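Abhydrolase domain-containing protein (Exiguobacterium antarcticum, PDB 5H3H) is an esterase of the alpha/beta hydrolase fold that probably hydrolyses carboxylic esters with a serine nucleophile and, as a perhydrolase, probably also forms peracids. Local coordinates at residues Met26-Pro31 / Arg57-Ser62; Asp55-Gly58 / Ala64-Thr67. One frame throughout, in Å; residues are numbered along the deposited sequence.

Contact 1: residues Met26-Pro31 / Arg57-Ser62. With F50 (ethaneperoxoic acid), chain D.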
ATOM      1  N   MET B  26      -9.289   6.466 -16.431  1.00 19.08           N
ATOM      2  CA  MET B  26     -10.085   7.642 -16.117  1.00 21.43           C
ATOM      3  C   MET B  26     -11.279   7.267 -15.215  1.00 20.07           C
ATOM      4  O   MET B  26     -12.053   6.423 -15.578  1.00 20.25           O
ATOM      5  CB  MET B  26     -10.460   8.305 -17.416  1.00 23.61           C
ATOM      6  CG  MET B  26      -9.197   8.947 -18.034  1.00 27.09           C
ATOM      7  SD  MET B  26      -9.532  10.013 -19.424  1.00 31.90           S
ATOM      8  CE  MET B  26      -9.950  11.552 -18.653  1.00 31.03           C
ATOM      9  N   LEU B  27     -11.359   7.883 -14.021  1.00 19.14           N
ATOM     10  CA  LEU B  27     -12.382   7.592 -13.018  1.00 18.34           C
ATOM     11  C   LEU B  27     -13.403   8.767 -12.881  1.00 17.83           C
ATOM     12  O   LEU B  27     -13.025   9.860 -12.457  1.00 18.57           O
ATOM     13  CB  LEU B  27     -11.726   7.379 -11.699  1.00 19.05           C
ATOM     14  CG  LEU B  27     -10.943   6.109 -11.350  1.00 21.36           C
ATOM     15  CD1 LEU B  27     -10.884   5.109 -12.476  1.00 22.45           C
ATOM     16  CD2 LEU B  27      -9.631   6.461 -10.754  1.00 23.62           C
ATOM     17  N   HIS B  28     -14.646   8.480 -13.257  1.00 17.83           N
ATOM     18  CA  HIS B  28     -15.709   9.503 -13.391  1.00 17.63           C
ATOM     19  C   HIS B  28     -16.209  10.086 -12.068  1.00 18.71           C
ATOM     20  O   HIS B  28     -15.986   9.554 -10.979  1.00 15.19           O
ATOM     21  CB  HIS B  28     -16.851   8.942 -14.251  1.00 17.77           C
ATOM     22  CG  HIS B  28     -17.658   7.843 -13.622  1.00 17.79           C
ATOM     23  ND1 HIS B  28     -18.698   8.082 -12.752  1.00 16.95           N
ATOM     24  CD2 HIS B  28     -17.578   6.492 -13.740  1.00 21.54           C
ATOM     25  CE1 HIS B  28     -19.224   6.935 -12.361  1.00 19.45           C
ATOM     26  NE2 HIS B  28     -18.598   5.951 -12.986  1.00 19.72           N
ATOM     27  N   GLY B  29     -16.945  11.188 -12.167  1.00 20.09           N
ATOM     28  CA  GLY B  29     -17.572  11.737 -10.959  1.00 19.51           C
ATOM     29  C   GLY B  29     -18.962  11.177 -10.737  1.00 18.72           C
ATOM     30  O   GLY B  29     -19.492  10.465 -11.585  1.00 17.67           O
ATOM     31  N   TRP B  30     -19.515  11.518  -9.582  1.00 20.78           N
ATOM     32  CA  TRP B  30     -20.891  11.206  -9.210  1.00 22.56           C
ATOM     33  C   TRP B  30     -21.825  12.190  -9.964  1.00 23.92           C
ATOM     34  O   TRP B  30     -21.516  13.396  -9.978  1.00 20.94           O
ATOM     35  CB  TRP B  30     -21.021  11.366  -7.711  1.00 23.73           C
ATOM     36  CG  TRP B  30     -22.399  11.171  -7.125  1.00 24.14           C
ATOM     37  CD1 TRP B  30     -22.904  10.023  -6.615  1.00 25.64           C
ATOM     38  CD2 TRP B  30     -23.411  12.169  -6.950  1.00 23.44           C
ATOM     39  NE1 TRP B  30     -24.174  10.225  -6.155  1.00 26.57           N
ATOM     40  CE2 TRP B  30     -24.509  11.540  -6.330  1.00 25.39           C
ATOM     41  CE3 TRP B  30     -23.496  13.537  -7.257  1.00 22.81           C
ATOM     42  CZ2 TRP B  30     -25.692  12.237  -6.004  1.00 25.91           C
ATOM     43  CZ3 TRP B  30     -24.654  14.206  -6.961  1.00 24.50           C
ATOM     44  CH2 TRP B  30     -25.741  13.575  -6.347  1.00 23.50           C
ATOM     45  N   PRO B  31     -22.962  11.738 -10.526  1.00 23.50           N
ATOM     46  CA  PRO B  31     -23.371  10.338 -10.619  1.00 21.23           C
ATOM     47  C   PRO B  31     -23.446   9.967 -12.086  1.00 20.67           C
ATOM     48  O   PRO B  31     -24.478   9.535 -12.605  1.00 21.41           O
ATOM     49  CB  PRO B  31     -24.719  10.349  -9.937  1.00 22.46           C
ATOM     50  CG  PRO B  31     -25.268  11.729 -10.310  1.00 20.51           C
ATOM     51  CD  PRO B  31     -24.143  12.612 -10.700  1.00 20.92           C
ATOM     52  N   ARG B  57     -19.272   0.264 -10.051  1.00 23.28           N
ATOM     53  CA  ARG B  57     -20.488  -0.389  -9.632  1.00 22.08           C
ATOM     54  C   ARG B  57     -21.568   0.681  -9.406  1.00 20.73           C
ATOM     55  O   ARG B  57     -21.314   1.717  -8.825  1.00 20.05           O
ATOM     56  CB  ARG B  57     -20.353  -1.220  -8.376  1.00 21.88           C
ATOM     57  CG  ARG B  57     -19.838  -0.561  -7.145  1.00 24.16           C
ATOM     58  CD  ARG B  57     -19.886  -1.573  -6.003  1.00 26.67           C
ATOM     59  NE  ARG B  57     -18.762  -2.502  -5.992  1.00 24.78           N
ATOM     60  CZ  ARG B  57     -18.698  -3.599  -5.228  1.00 27.19           C
ATOM     61  NH1 ARG B  57     -17.592  -4.372  -5.265  1.00 27.67           N
ATOM     62  NH2 ARG B  57     -19.719  -3.954  -4.446  1.00 24.04           N
ATOM     63  N   GLY B  58     -22.754   0.364  -9.865  1.00 22.56           N
ATOM     64  CA  GLY B  58     -23.897   1.260  -9.706  1.00 22.47           C
ATOM     65  C   GLY B  58     -24.116   2.197 -10.901  1.00 22.65           C
ATOM     66  O   GLY B  58     -25.138   2.874 -10.920  1.00 21.09           O
ATOM     67  N   TYR B  59     -23.150   2.295 -11.844  1.00 19.34           N
ATOM     68  CA  TYR B  59     -23.187   3.332 -12.879  1.00 20.53           C
ATOM     69  C   TYR B  59     -23.017   2.726 -14.208  1.00 21.97           C
ATOM     70  O   TYR B  59     -22.501   1.602 -14.304  1.00 21.67           O
ATOM     71  CB  TYR B  59     -22.105   4.372 -12.660  1.00 19.13           C
ATOM     72  CG  TYR B  59     -22.304   5.038 -11.324  1.00 20.47           C
ATOM     73  CD1 TYR B  59     -21.835   4.442 -10.168  1.00 19.26           C
ATOM     74  CD2 TYR B  59     -23.040   6.196 -11.202  1.00 18.51           C
ATOM     75  CE1 TYR B  59     -22.069   4.984  -8.923  1.00 20.39           C
ATOM     76  CE2 TYR B  59     -23.257   6.765  -9.962  1.00 19.94           C
ATOM     77  CZ  TYR B  59     -22.793   6.191  -8.843  1.00 21.79           C
ATOM     78  OH  TYR B  59     -23.018   6.798  -7.644  1.00 27.73           O
ATOM     79  N   GLY B  60     -23.490   3.445 -15.251  1.00 19.52           N
ATOM     80  CA  GLY B  60     -23.134   3.079 -16.612  1.00 20.18           C
ATOM     81  C   GLY B  60     -23.596   1.652 -16.877  1.00 21.49           C
ATOM     82  O   GLY B  60     -24.703   1.316 -16.551  1.00 21.36           O
ATOM     83  N   LYS B  61     -22.737   0.808 -17.410  1.00 21.29           N
ATOM     84  CA  LYS B  61     -23.115  -0.562 -17.804  1.00 24.16           C
ATOM     85  C   LYS B  61     -22.718  -1.621 -16.752  1.00 25.93           C
ATOM     86  O   LYS B  61     -22.866  -2.843 -16.943  1.00 23.97           O
ATOM     87  CB  LYS B  61     -22.485  -0.815 -19.140  1.00 27.77           C
ATOM     88  CG  LYS B  61     -22.912   0.250 -20.146  1.00 32.46           C
ATOM     89  CD  LYS B  61     -22.255   0.101 -21.499  1.00 38.28           C
ATOM     90  CE  LYS B  61     -22.670  -1.190 -22.191  1.00 43.66           C
ATOM     91  NZ  LYS B  61     -24.132  -1.529 -22.100  1.00 44.29           N
ATOM     92  N   SER B  62     -22.232  -1.156 -15.618  1.00 24.92           N
ATOM     93  CA  SER B  62     -21.830  -2.086 -14.535  1.00 23.39           C
ATOM     94  C   SER B  62     -23.062  -2.614 -13.805  1.00 25.63           C
ATOM     95  O   SER B  62     -24.097  -1.946 -13.823  1.00 23.76           O
ATOM     96  CB  SER B  62     -20.880  -1.387 -13.593  1.00 22.65           C
ATOM     97  OG  SER B  62     -19.657  -1.105 -14.299  1.00 23.41           O
TER
HETATM   98  C   F50 D 301     -18.892  14.571  -7.647  1.00 35.95           C
HETATM   99  OX1 F50 D 301     -19.257  14.902 -10.160  1.00 40.29           O
HETATM  100  O   F50 D 301     -18.425  13.455  -7.738  1.00 32.03           O
HETATM  101  OXT F50 D 301     -18.902  15.399  -8.865  1.00 37.85           O
HETATM  102  CH3 F50 D 301     -19.424  15.072  -6.333  1.00 38.09           C

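Contact 2: residues Asp55-Gly58 / Ala64-Thr67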
ATOM      1  N   ASP B  55     -16.583   2.176 -15.414  1.00 21.65           N
ATOM      2  CA  ASP B  55     -17.917   2.551 -14.845  1.00 20.18           C
ATOM      3  C   ASP B  55     -17.923   1.912 -13.507  1.00 18.75           C
ATOM      4  O   ASP B  55     -17.798   0.682 -13.466  1.00 20.72           O
ATOM      5  CB  ASP B  55     -19.092   1.992 -15.662  1.00 19.81           C
ATOM      6  CG  ASP B  55     -19.298   2.672 -17.022  1.00 21.26           C
ATOM      7  OD1 ASP B  55     -18.688   3.731 -17.321  1.00 23.78           O
ATOM      8  OD2 ASP B  55     -20.120   2.155 -17.796  1.00 22.50           O
ATOM      9  N   TYR B  56     -18.054   2.659 -12.416  1.00 16.50           N
ATOM     10  CA  TYR B  56     -18.093   2.038 -11.112  1.00 20.82           C
ATOM     11  C   TYR B  56     -19.321   1.169 -11.017  1.00 19.71           C
ATOM     12  O   TYR B  56     -20.327   1.365 -11.757  1.00 19.92           O
ATOM     13  CB  TYR B  56     -18.142   3.008  -9.927  1.00 21.36           C
ATOM     14  CG  TYR B  56     -17.194   4.124  -9.981  1.00 23.66           C
ATOM     15  CD1 TYR B  56     -15.824   3.921  -9.972  1.00 25.16           C
ATOM     16  CD2 TYR B  56     -17.665   5.421  -9.936  1.00 23.78           C
ATOM     17  CE1 TYR B  56     -14.937   5.010 -10.026  1.00 24.11           C
ATOM     18  CE2 TYR B  56     -16.814   6.488  -9.971  1.00 22.41           C
ATOM     19  CZ  TYR B  56     -15.453   6.298 -10.040  1.00 23.77           C
ATOM     20  OH  TYR B  56     -14.703   7.443 -10.094  1.00 21.36           O
ATOM     21  N   ARG B  57     -19.272   0.264 -10.051  1.00 23.28           N
ATOM     22  CA  ARG B  57     -20.488  -0.389  -9.632  1.00 22.08           C
ATOM     23  C   ARG B  57     -21.568   0.681  -9.406  1.00 20.73           C
ATOM     24  O   ARG B  57     -21.314   1.717  -8.825  1.00 20.05           O
ATOM     25  CB  ARG B  57     -20.353  -1.220  -8.376  1.00 21.88           C
ATOM     26  CG  ARG B  57     -19.838  -0.561  -7.145  1.00 24.16           C
ATOM     27  CD  ARG B  57     -19.886  -1.573  -6.003  1.00 26.67           C
ATOM     28  NE  ARG B  57     -18.762  -2.502  -5.992  1.00 24.78           N
ATOM     29  CZ  ARG B  57     -18.698  -3.599  -5.228  1.00 27.19           C
ATOM     30  NH1 ARG B  57     -17.592  -4.372  -5.265  1.00 27.67           N
ATOM     31  NH2 ARG B  57     -19.719  -3.954  -4.446  1.00 24.04           N
ATOM     32  N   GLY B  58     -22.754   0.364  -9.865  1.00 22.56           N
ATOM     33  CA  GLY B  58     -23.897   1.260  -9.706  1.00 22.47           C
ATOM     34  C   GLY B  58     -24.116   2.197 -10.901  1.00 22.65           C
ATOM     35  O   GLY B  58     -25.138   2.874 -10.920  1.00 21.09           O
ATOM     36  N   ALA B  64     -25.144  -3.195 -10.327  1.00 22.69           N
ATOM     37  CA  ALA B  64     -25.379  -2.242  -9.237  1.00 22.62           C
ATOM     38  C   ALA B  64     -25.827  -3.085  -8.030  1.00 23.66           C
ATOM     39  O   ALA B  64     -27.012  -3.276  -7.793  1.00 22.35           O
ATOM     40  CB  ALA B  64     -26.418  -1.197  -9.615  1.00 24.31           C
ATOM     41  N   PRO B  65     -24.876  -3.646  -7.302  1.00 23.16           N
ATOM     42  CA  PRO B  65     -25.219  -4.329  -6.060  1.00 24.60           C
ATOM     43  C   PRO B  65     -25.751  -3.407  -4.973  1.00 23.89           C
ATOM     44  O   PRO B  65     -25.757  -2.163  -5.095  1.00 25.57           O
ATOM     45  CB  PRO B  65     -23.862  -4.911  -5.614  1.00 27.12           C
ATOM     46  CG  PRO B  65     -22.885  -3.920  -6.101  1.00 24.95           C
ATOM     47  CD  PRO B  65     -23.407  -3.488  -7.442  1.00 23.93           C
ATOM     48  N   ALA B  66     -26.134  -4.030  -3.864  1.00 26.20           N
ATOM     49  CA  ALA B  66     -26.777  -3.354  -2.761  1.00 26.85           C
ATOM     50  C   ALA B  66     -25.811  -2.488  -2.022  1.00 28.86           C
ATOM     51  O   ALA B  66     -26.158  -1.390  -1.579  1.00 30.74           O
ATOM     52  CB  ALA B  66     -27.401  -4.390  -1.827  1.00 29.36           C
ATOM     53  N   THR B  67     -24.562  -2.937  -2.027  1.00 25.44           N
ATOM     54  CA  THR B  67     -23.570  -2.438  -1.168  1.00 26.20           C
ATOM     55  C   THR B  67     -22.202  -2.272  -1.866  1.00 24.69           C
ATOM     56  O   THR B  67     -21.999  -2.673  -3.043  1.00 22.78           O
ATOM     57  CB  THR B  67     -23.487  -3.430   0.044  1.00 29.34           C
ATOM     58  OG1 THR B  67     -23.013  -2.719   1.165  1.00 33.60           O
ATOM     59  CG2 THR B  67     -22.605  -4.658  -0.236  1.00 30.35           C
TER

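Contact 1: residues Met26-Pro31 / Arg57-Ser62
Pro31 and Tyr59 bring the two backbones nearest, their CA atoms 7.4 Å apart, where the loop leaving strand 23-27 passes a type II' turn from Tyr59 to Ser62; Gly60 takes the second position, where such a turn needs a positive phi that glycine adopts readily. The Tyr59 side chain carries the contact, meeting the side chains of His28 and Trp30 and both the ring and the backbone of Pro31. His28 turns an edge toward the face of the Tyr59 ring in an offset edge-to-face pair, the planes at 63° and His28 CE1 3.8 Å from Tyr59 CG. With chi1 at 69°, the His28 ring also lies where ND1 can donate to Gly29 O, 2.8 Å away and nearly straight, which limits its rotation. Pro31, behind a cis peptide bond, lays CA 3.6 Å from Tyr59 CE2, while its CB sits over one face of the Trp30 indole, toward the rim. Trp30 CD1 meets Tyr59 OH at 3.4 Å; that hydroxyl is hydrogen-bonded to Ser192 OG, and Trp30 NE1 to Thr189 O. The same loop lines the peracid pocket, probably the active site: Trp30 N donates to O of the bound ethaneperoxoic acid at 2.9 Å, and Met97 N binds this ligand too, consistent with an oxyanion hole. At Gly29 a side chain would collide with the peracid. Helix 186-198 packs on Trp30, Pro31 and Tyr59, whereas strands 50-54 and 90-95 flank strand 23-27.

Contact 2: residues Asp55-Gly58 / Ala64-Thr67
Arg57 reaches from the loop after strand 50-54 across Pro65 to the backbone of Thr67. Arg57 CB lies 3.9 Å from Pro65 CD. The chain then runs extended through CG, and Arg57 CD has Pro65 CG and Thr67 O on the same side, each 3.8 Å away. A bend at chi3 (81°) swings the guanidinium round so that Arg57 NH2 comes within 3.6 Å of Pro65 CG and donates to Thr67 O at 3.0 Å. This bond is somewhat bent, 140° at the hydrogen, with the acceptor 16° out of the guanidinium plane. The proline suits a place beside the aliphatic part of an arginine: its ring is apolar and compact, and the two side chains cross at about a right angle. Next door, Ala64 CB rests 3.5 Å from Gly58 CA, and glycine suits position 58 because its backbone angles would jam a side chain against the preceding carbonyl. Asp77 of helix 71-85 forms a salt bridge with Arg57 NE, and Asp9 one with Arg57 NH2. These two carboxylates probably stabilise the buried guanidinium as a cation, and the neutral carbonyl of Thr67 adds a hydrogen bond that ties the outer loop to this ionic cluster.

From the N terminus, the chain enters contact 1 at the end of strand 23-27, runs through helix 38-46 and strand 50-54, and returns at 57-62, closing a loop with 25 residues between the segments. Contact 2 closes a much shorter one, 58 to 64, with five residues between. The two closures cross, neither nesting in the other, since Arg57 and Gly58 belong to both contacts and 64-67 lies beyond the end of contact 1. Their centres are about 8 Å apart, and Tyr56 OH to His28 O (2.6 Å) and Ser62 OG to Asp55 O (2.7 Å), both probable hydrogen bonds, join them. Together they tie the ligand-binding loop to the connection leading into helix 71-85.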